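PAC2 family protein (Mycobacterium tuberculosis, PDB 2WAM) is of unknown function but belongs to the PAC2 family and represents a duplicated gene family in Actinobacteria. Local coordinates at residues A[73-78]-A[216-221]; A[162-167]-A[228-233]; A[222-227]-A[232-237]. All blocks are in the same frame, centred on the assembly; numbering follows the deposited sequence.

Contact 1: residues A[73-78]-A[216-221]; sequences EGFSDA and PGSASN
Phe75 swings its ring out with CG opposite the backbone N (chi1 176°), which carries it onto Ser218. In that serine a chi1 of 69° turns OG to the start of the helix, where it caps, while CB, pointing toward the 73-78 loop, meets the ring. The result is a CH-pi contact: over the middle of one face, Ser218 CB stands 3.4 Å from the centroid of the Phe75 ring, 14° off the normal. Ser76 CB approaches the opposite face nearer its rim. Ser218 is the N-cap of helix 219-229, its OG accepting from Asn221 N at 3.1 Å, so the residue that caps the helix also packs on the aromatic ring of the loop after strand 67-73. Farther round the ring, Phe75 CZ comes within 3.7 Å of Pro216 O, and ND2 of Asn221 approaches CE1 of Phe75 obliquely at 4.0 Å. On its own side the loop is tied by Gly74 N, which reaches the syn lone pair of Asp77 OD2 at 2.8 Å. Leu339 and Ala343 of helix 333-343 pack on Phe75 as well, and Arg113 of the second subunit touches both Phe75 and Ser218 while bonding to Gly217 O.

Contact 2: residues A[162-167]-A[228-233]; sequences AVRLLA and AQHGHE
Arg164 and His230 form the tight half of this contact. The guanidinium lies flat on the imidazole, centres 3.4 Å apart and planes only 4° from parallel, while the two side chains as a whole cross at about a right angle. CZ of Arg164 sits over the middle of the ring face, and NH1 comes to 3.3 Å from CD2 of His230. The bend at chi3 (71°), after an otherwise extended start, brings the guanidinium round over the ring and leaves CD over the same face, 3.6 Å from ND1 of His230. Although nitrogens of the two groups come close, none of them is hydrogen-bonded to another: the attraction is that of stacked flat groups. The bond from His230 ND1 to Arg226 O helps to fix the ring's rotation. The stack joins a buried arginine on helix 156-169 to an exposed histidine, with the solvent side at the turn. That turn is a Schellman motif ending helix 219-229, with Gly231 at the C-prime position, its positive phi suited to glycine, and its N bonded to Ala228 O at 2.8 Å. His232 is the loose part of the contact and only brushes the arginine: its NE2 lies 4.4 Å from the aliphatic CG of Arg164 and is bonded to Glu168 OE2. The same carboxylate oxygen makes a long, weak ion pair with Arg164 NH1, and Glu40 of the third subunit makes another with NH2.

Contact 3: residues A[222-227]-A[232-237]; sequences LLEYRM and HEVVGF
Met227 and His232 meet across the short connection by which helix 219-229 reverses into strand 234-242, an alpha-beta unit; the local axes run 159° apart, nearly antiparallel, and approach to 8.6 Å. The methionine is folded at chi2 and chi3, which lays its methyl over one face of the imidazole: CE is 4.0 Å from the centroid of the His232 ring and 20° off the normal, with SD also above that face. The carbonyl of the same methionine serves the turn in a second way. Its O lies at the edge of the His232 ring, in plane, and accepts from His232 N at 3.1 Å, the 6→1 bond of the Schellman motif. Val234 points back at the helix and fits between two residues one turn apart, its CG1 against Met227 CB at 3.6 Å and its CG2 against Glu224 CG at 3.7 Å. Glu224, extended from CG outward with chi1 at 165°, runs obliquely across the valine and carries its carboxylate on along the strand, where OE2 bonds to His196 ND1. Gly236 has no CB, and there OE1 of Glu224 settles 3.7 Å from Gly236 CA.

In the fold
Helix 219-229 takes part in all three contacts: contact 1 at its N-cap, contact 3 along its body and contact 2 at its C-terminal end. Contacts 2 and 3 share His232 and Glu233 and touch directly, with centres about 8 Å apart; the centre of contact 1 is about 13 Å from that of contact 3 and about 19 Å from that of contact 2. Along the chain, contacts 1 and 2 alternate their segments, while contact 3 follows contact 1. The helix is thus joined to the loop after strand 67-73, to helix 156-169 and to strand 234-242 of the mixed beta-sheet, all within the PAC2 region. Contacts 1 and 3 also meet the second subunit, contact 2 the third.

Contact 1: residues A[73-78]-A[216-221]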
loop_
_atom_site.group_PDB
_atom_site.type_symbol
_atom_site.label_atom_id
_atom_site.label_comp_id
_atom_site.label_asym_id
_atom_site.label_seq_id
_atom_site.Cartn_x
_atom_site.Cartn_y
_atom_site.Cartn_z
ATOM N N GLU A 73 13.677 -24.529 9.043
ATOM C CA GLU A 73 13.575 -25.814 8.366
ATOM C C GLU A 73 13.306 -25.628 6.885
ATOM O O GLU A 73 12.566 -24.732 6.498
ATOM C CB GLU A 73 12.442 -26.635 8.965
ATOM C CG GLU A 73 12.308 -26.509 10.458
ATOM C CD GLU A 73 10.986 -27.049 10.953
ATOM O OE1 GLU A 73 10.396 -27.903 10.253
ATOM O OE2 GLU A 73 10.544 -26.619 12.035
ATOM N N GLY A 74 13.887 -26.495 6.063
ATOM C CA GLY A 74 13.692 -26.420 4.628
ATOM C C GLY A 74 14.986 -26.378 3.834
ATOM O O GLY A 74 14.985 -26.621 2.631
ATOM N N PHE A 75 16.091 -26.079 4.511
ATOM C CA PHE A 75 17.400 -26.051 3.874
ATOM C C PHE A 75 18.060 -27.425 3.935
ATOM O O PHE A 75 18.114 -28.142 2.948
ATOM C CB PHE A 75 18.296 -25.004 4.543
ATOM C CG PHE A 75 19.705 -24.973 4.005
ATOM C CD1 PHE A 75 20.783 -24.890 4.868
ATOM C CD2 PHE A 75 19.948 -25.033 2.639
ATOM C CE1 PHE A 75 22.069 -24.861 4.382
ATOM C CE2 PHE A 75 21.229 -25.009 2.149
ATOM C CZ PHE A 75 22.292 -24.920 3.015
ATOM N N SER A 76 18.569 -27.773 5.106
ATOM C CA SER A 76 19.122 -29.091 5.348
ATOM C C SER A 76 18.663 -29.530 6.723
ATOM O O SER A 76 18.999 -28.888 7.718
ATOM C CB SER A 76 20.647 -29.048 5.305
ATOM O OG SER A 76 21.203 -30.238 5.835
ATOM N N ASP A 77 17.903 -30.621 6.766
ATOM C CA ASP A 77 17.236 -31.070 7.986
ATOM C C ASP A 77 17.538 -32.515 8.370
ATOM O O ASP A 77 16.636 -33.262 8.753
ATOM C CB ASP A 77 15.732 -30.883 7.839
ATOM C CG ASP A 77 15.353 -29.434 7.741
ATOM O OD1 ASP A 77 15.565 -28.723 8.744
ATOM O OD2 ASP A 77 14.875 -29.003 6.668
ATOM N N ALA A 78 18.807 -32.894 8.278
ATOM C CA ALA A 78 19.237 -34.218 8.684
ATOM C C ALA A 78 18.937 -34.439 10.160
ATOM O O ALA A 78 19.258 -33.591 11.003
ATOM C CB ALA A 78 20.724 -34.399 8.413
ATOM N N PRO A 216 25.540 -23.610 -1.663
ATOM C CA PRO A 216 24.231 -22.969 -1.808
ATOM C C PRO A 216 23.875 -22.206 -0.537
ATOM O O PRO A 216 24.061 -22.721 0.561
ATOM C CB PRO A 216 23.275 -24.161 -2.017
ATOM C CG PRO A 216 24.092 -25.381 -1.686
ATOM C CD PRO A 216 25.480 -25.016 -2.082
ATOM N N GLY A 217 23.396 -20.977 -0.689
ATOM C CA GLY A 217 23.011 -20.172 0.450
ATOM C C GLY A 217 21.693 -20.613 1.049
ATOM O O GLY A 217 20.868 -21.244 0.380
ATOM N N SER A 218 21.507 -20.291 2.322
ATOM C CA SER A 218 20.236 -20.509 3.011
ATOM C C SER A 218 19.807 -19.235 3.752
ATOM O O SER A 218 20.630 -18.369 4.047
ATOM C CB SER A 218 20.353 -21.685 3.980
ATOM O OG SER A 218 21.200 -21.383 5.079
ATOM N N ALA A 219 18.525 -19.111 4.058
ATOM C CA ALA A 219 18.057 -17.929 4.770
ATOM C C ALA A 219 18.813 -17.723 6.081
ATOM O O ALA A 219 19.185 -16.599 6.414
ATOM C CB ALA A 219 16.557 -17.999 5.014
ATOM N N SER A 220 19.041 -18.809 6.815
ATOM C CA SER A 220 19.810 -18.744 8.062
ATOM C C SER A 220 21.242 -18.294 7.817
ATOM O O SER A 220 21.744 -17.415 8.506
ATOM C CB SER A 220 19.810 -20.089 8.800
ATOM O OG SER A 220 18.788 -20.146 9.780
ATOM N N ASN A 221 21.902 -18.889 6.832
ATOM C CA ASN A 221 23.269 -18.490 6.536
ATOM C C ASN A 221 23.355 -17.055 6.050
ATOM O O ASN A 221 24.229 -16.295 6.471
ATOM C CB ASN A 221 23.902 -19.418 5.505
ATOM C CG ASN A 221 24.285 -20.760 6.086
ATOM O OD1 ASN A 221 24.416 -20.916 7.310
ATOM N ND2 ASN A 221 24.467 -21.747 5.204
#

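Contact 2: residues A[162-167]-A[228-233]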
loop_
_atom_site.group_PDB
_atom_site.type_symbol
_atom_site.label_atom_id
_atom_site.label_comp_id
_atom_site.label_asym_id
_atom_site.label_seq_id
_atom_site.Cartn_x
_atom_site.Cartn_y
_atom_site.Cartn_z
ATOM N N ALA A 162 14.064 -7.281 8.094
ATOM C CA ALA A 162 13.098 -7.243 9.186
ATOM C C ALA A 162 13.627 -7.915 10.468
ATOM O O ALA A 162 13.453 -7.379 11.551
ATOM C CB ALA A 162 11.763 -7.857 8.755
ATOM N N VAL A 163 14.272 -9.076 10.347
ATOM C CA VAL A 163 14.862 -9.749 11.508
ATOM C C VAL A 163 16.011 -8.919 12.089
ATOM O O VAL A 163 16.088 -8.695 13.299
ATOM C CB VAL A 163 15.374 -11.181 11.173
ATOM C CG1 VAL A 163 16.146 -11.762 12.339
ATOM C CG2 VAL A 163 14.220 -12.107 10.818
ATOM N N ARG A 164 16.904 -8.456 11.223
ATOM C CA ARG A 164 18.004 -7.617 11.670
ATOM C C ARG A 164 17.503 -6.342 12.378
ATOM O O ARG A 164 18.092 -5.899 13.375
ATOM C CB ARG A 164 18.921 -7.265 10.495
ATOM C CG ARG A 164 19.983 -6.238 10.845
ATOM C CD ARG A 164 21.007 -6.099 9.760
ATOM N NE ARG A 164 20.458 -5.442 8.593
ATOM C CZ ARG A 164 20.382 -4.126 8.465
ATOM N NH1 ARG A 164 20.819 -3.351 9.443
ATOM N NH2 ARG A 164 19.863 -3.592 7.370
ATOM N N LEU A 165 16.420 -5.756 11.865
ATOM C CA LEU A 165 15.859 -4.555 12.470
ATOM C C LEU A 165 15.160 -4.843 13.807
ATOM O O LEU A 165 15.184 -4.013 14.714
ATOM C CB LEU A 165 14.928 -3.830 11.498
ATOM C CG LEU A 165 14.247 -2.557 12.013
ATOM C CD1 LEU A 165 13.893 -1.650 10.846
ATOM C CD2 LEU A 165 13.001 -2.841 12.877
ATOM N N LEU A 166 14.546 -6.014 13.932
ATOM C CA LEU A 166 13.954 -6.426 15.200
ATOM C C LEU A 166 15.044 -6.694 16.239
ATOM O O LEU A 166 14.956 -6.232 17.378
ATOM C CB LEU A 166 13.070 -7.659 15.005
ATOM C CG LEU A 166 11.649 -7.341 14.534
ATOM C CD1 LEU A 166 10.836 -8.602 14.338
ATOM C CD2 LEU A 166 10.975 -6.449 15.546
ATOM N N ALA A 167 16.077 -7.429 15.828
ATOM C CA ALA A 167 17.208 -7.742 16.694
ATOM C C ALA A 167 17.885 -6.475 17.229
ATOM O O ALA A 167 18.261 -6.408 18.395
ATOM C CB ALA A 167 18.217 -8.637 15.962
ATOM N N ALA A 228 26.510 -9.990 10.130
ATOM C CA ALA A 228 27.932 -9.663 10.257
ATOM C C ALA A 228 28.320 -8.423 9.457
ATOM O O ALA A 228 29.087 -7.591 9.939
ATOM C CB ALA A 228 28.794 -10.825 9.843
ATOM N N GLN A 229 27.800 -8.310 8.236
ATOM C CA GLN A 229 28.072 -7.149 7.410
ATOM C C GLN A 229 27.711 -5.862 8.151
ATOM O O GLN A 229 28.232 -4.791 7.848
ATOM C CB GLN A 229 27.318 -7.229 6.078
ATOM C CG GLN A 229 27.972 -8.101 5.013
ATOM C CD GLN A 229 27.098 -8.225 3.768
ATOM O OE1 GLN A 229 25.895 -8.476 3.868
ATOM N NE2 GLN A 229 27.697 -8.036 2.589
ATOM N N HIS A 230 26.827 -5.968 9.133
ATOM C CA HIS A 230 26.410 -4.792 9.877
ATOM C C HIS A 230 26.992 -4.793 11.281
ATOM O O HIS A 230 26.398 -4.241 12.210
ATOM C CB HIS A 230 24.884 -4.703 9.951
ATOM C CG HIS A 230 24.225 -4.298 8.665
ATOM N ND1 HIS A 230 23.801 -5.211 7.725
ATOM C CD2 HIS A 230 23.887 -3.078 8.184
ATOM C CE1 HIS A 230 23.240 -4.574 6.710
ATOM N NE2 HIS A 230 23.277 -3.279 6.966
ATOM N N GLY A 231 28.150 -5.425 11.441
ATOM C CA GLY A 231 28.890 -5.360 12.692
ATOM C C GLY A 231 28.288 -6.112 13.868
ATOM O O GLY A 231 28.693 -5.907 15.011
ATOM N N HIS A 232 27.326 -6.991 13.601
ATOM C CA HIS A 232 26.748 -7.804 14.660
ATOM C C HIS A 232 27.604 -9.035 14.913
ATOM O O HIS A 232 28.255 -9.551 13.993
ATOM C CB HIS A 232 25.331 -8.223 14.296
ATOM C CG HIS A 232 24.359 -7.094 14.293
ATOM N ND1 HIS A 232 23.703 -6.673 15.431
ATOM C CD2 HIS A 232 23.928 -6.290 13.293
ATOM C CE1 HIS A 232 22.911 -5.662 15.132
ATOM N NE2 HIS A 232 23.029 -5.409 13.841
ATOM N N GLU A 233 27.605 -9.505 16.158
ATOM C CA GLU A 233 28.328 -10.729 16.495
ATOM C C GLU A 233 27.494 -11.954 16.157
ATOM O O GLU A 233 26.377 -12.098 16.636
ATOM C CB GLU A 233 28.697 -10.764 17.975
ATOM C CG GLU A 233 29.676 -11.879 18.320
ATOM C CD GLU A 233 30.145 -11.816 19.765
ATOM O OE1 GLU A 233 31.280 -11.336 19.989
ATOM O OE2 GLU A 233 29.382 -12.228 20.675
#

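Contact 3: residues A[222-227]-A[232-237]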
loop_
_atom_site.group_PDB
_atom_site.type_symbol
_atom_site.label_atom_id
_atom_site.label_comp_id
_atom_site.label_asym_id
_atom_site.label_seq_id
_atom_site.Cartn_x
_atom_site.Cartn_y
_atom_site.Cartn_z
ATOM N N LEU A 222 22.454 -16.687 5.146
ATOM C CA LEU A 222 22.458 -15.333 4.620
ATOM C C LEU A 222 22.143 -14.339 5.737
ATOM O O LEU A 222 22.686 -13.239 5.751
ATOM C CB LEU A 222 21.490 -15.185 3.449
ATOM C CG LEU A 222 21.660 -13.921 2.605
ATOM C CD1 LEU A 222 23.065 -13.836 2.017
ATOM C CD2 LEU A 222 20.620 -13.866 1.500
ATOM N N LEU A 223 21.298 -14.741 6.688
ATOM C CA LEU A 223 20.984 -13.879 7.823
ATOM C C LEU A 223 22.239 -13.626 8.635
ATOM O O LEU A 223 22.559 -12.489 8.983
ATOM C CB LEU A 223 19.925 -14.512 8.716
ATOM C CG LEU A 223 19.689 -13.818 10.065
ATOM C CD1 LEU A 223 19.128 -12.404 9.880
ATOM C CD2 LEU A 223 18.758 -14.668 10.916
ATOM N N GLU A 224 22.949 -14.708 8.929
ATOM C CA GLU A 224 24.215 -14.633 9.638
ATOM C C GLU A 224 25.212 -13.720 8.900
ATOM O O GLU A 224 25.790 -12.803 9.493
ATOM C CB GLU A 224 24.760 -16.042 9.838
ATOM C CG GLU A 224 26.206 -16.132 10.230
ATOM C CD GLU A 224 26.567 -17.527 10.701
ATOM O OE1 GLU A 224 25.738 -18.148 11.411
ATOM O OE2 GLU A 224 27.673 -18.000 10.360
ATOM N N TYR A 225 25.391 -13.951 7.605
ATOM C CA TYR A 225 26.251 -13.088 6.795
ATOM C C TYR A 225 25.821 -11.615 6.791
ATOM O O TYR A 225 26.650 -10.720 6.997
ATOM C CB TYR A 225 26.338 -13.600 5.363
ATOM C CG TYR A 225 27.264 -12.776 4.500
ATOM C CD1 TYR A 225 28.609 -12.628 4.835
ATOM C CD2 TYR A 225 26.798 -12.143 3.352
ATOM C CE1 TYR A 225 29.460 -11.874 4.049
ATOM C CE2 TYR A 225 27.638 -11.386 2.561
ATOM C CZ TYR A 225 28.969 -11.256 2.911
ATOM O OH TYR A 225 29.809 -10.507 2.126
ATOM N N ARG A 226 24.534 -11.361 6.544
ATOM C CA ARG A 226 24.044 -9.988 6.510
ATOM C C ARG A 226 24.256 -9.319 7.856
ATOM O O ARG A 226 24.758 -8.204 7.926
ATOM C CB ARG A 226 22.572 -9.937 6.105
ATOM C CG ARG A 226 22.310 -10.343 4.667
ATOM C CD ARG A 226 22.407 -9.169 3.745
ATOM N NE ARG A 226 22.196 -9.542 2.349
ATOM C CZ ARG A 226 23.176 -9.754 1.480
ATOM N NH1 ARG A 226 24.438 -9.639 1.866
ATOM N NH2 ARG A 226 22.899 -10.088 0.231
ATOM N N MET A 227 23.877 -10.020 8.917
ATOM C CA MET A 227 24.107 -9.576 10.290
ATOM C C MET A 227 25.557 -9.143 10.525
ATOM O O MET A 227 25.803 -8.064 11.068
ATOM C CB MET A 227 23.745 -10.693 11.281
ATOM C CG MET A 227 22.247 -10.927 11.481
ATOM S SD MET A 227 21.428 -9.457 12.083
ATOM C CE MET A 227 21.634 -9.663 13.850
ATOM N N HIS A 232 27.326 -6.991 13.601
ATOM C CA HIS A 232 26.748 -7.804 14.660
ATOM C C HIS A 232 27.604 -9.035 14.913
ATOM O O HIS A 232 28.255 -9.551 13.993
ATOM C CB HIS A 232 25.331 -8.223 14.296
ATOM C CG HIS A 232 24.359 -7.094 14.293
ATOM N ND1 HIS A 232 23.703 -6.673 15.431
ATOM C CD2 HIS A 232 23.928 -6.290 13.293
ATOM C CE1 HIS A 232 22.911 -5.662 15.132
ATOM N NE2 HIS A 232 23.029 -5.409 13.841
ATOM N N GLU A 233 27.605 -9.505 16.158
ATOM C CA GLU A 233 28.328 -10.729 16.495
ATOM C C GLU A 233 27.494 -11.954 16.157
ATOM O O GLU A 233 26.377 -12.098 16.636
ATOM C CB GLU A 233 28.697 -10.764 17.975
ATOM C CG GLU A 233 29.676 -11.879 18.320
ATOM C CD GLU A 233 30.145 -11.816 19.765
ATOM O OE1 GLU A 233 31.280 -11.336 19.989
ATOM O OE2 GLU A 233 29.382 -12.228 20.675
ATOM N N VAL A 234 28.036 -12.839 15.333
ATOM C CA VAL A 234 27.285 -14.002 14.901
ATOM C C VAL A 234 28.077 -15.284 15.115
ATOM O O VAL A 234 29.306 -15.284 15.092
ATOM C CB VAL A 234 26.908 -13.904 13.402
ATOM C CG1 VAL A 234 26.161 -12.598 13.109
ATOM C CG2 VAL A 234 28.163 -14.059 12.513
ATOM N N VAL A 235 27.357 -16.378 15.307
ATOM C CA VAL A 235 27.964 -17.691 15.402
ATOM C C VAL A 235 26.947 -18.733 14.939
ATOM O O VAL A 235 25.738 -18.507 14.983
ATOM C CB VAL A 235 28.552 -17.973 16.821
ATOM C CG1 VAL A 235 27.613 -17.534 17.902
ATOM C CG2 VAL A 235 28.910 -19.425 16.984
ATOM N N GLY A 236 27.449 -19.857 14.445
ATOM C CA GLY A 236 26.605 -20.835 13.801
ATOM C C GLY A 236 27.179 -22.214 13.985
ATOM O O GLY A 236 28.389 -22.406 13.946
ATOM N N PHE A 237 26.301 -23.179 14.196
ATOM C CA PHE A 237 26.727 -24.550 14.407
ATOM C C PHE A 237 26.003 -25.481 13.458
ATOM O O PHE A 237 24.779 -25.499 13.393
ATOM C CB PHE A 237 26.492 -24.962 15.858
ATOM C CG PHE A 237 27.211 -24.104 16.836
ATOM C CD1 PHE A 237 26.522 -23.168 17.591
ATOM C CD2 PHE A 237 28.588 -24.211 16.986
ATOM C CE1 PHE A 237 27.194 -22.357 18.505
ATOM C CE2 PHE A 237 29.270 -23.414 17.884
ATOM C CZ PHE A 237 28.569 -22.480 18.651
#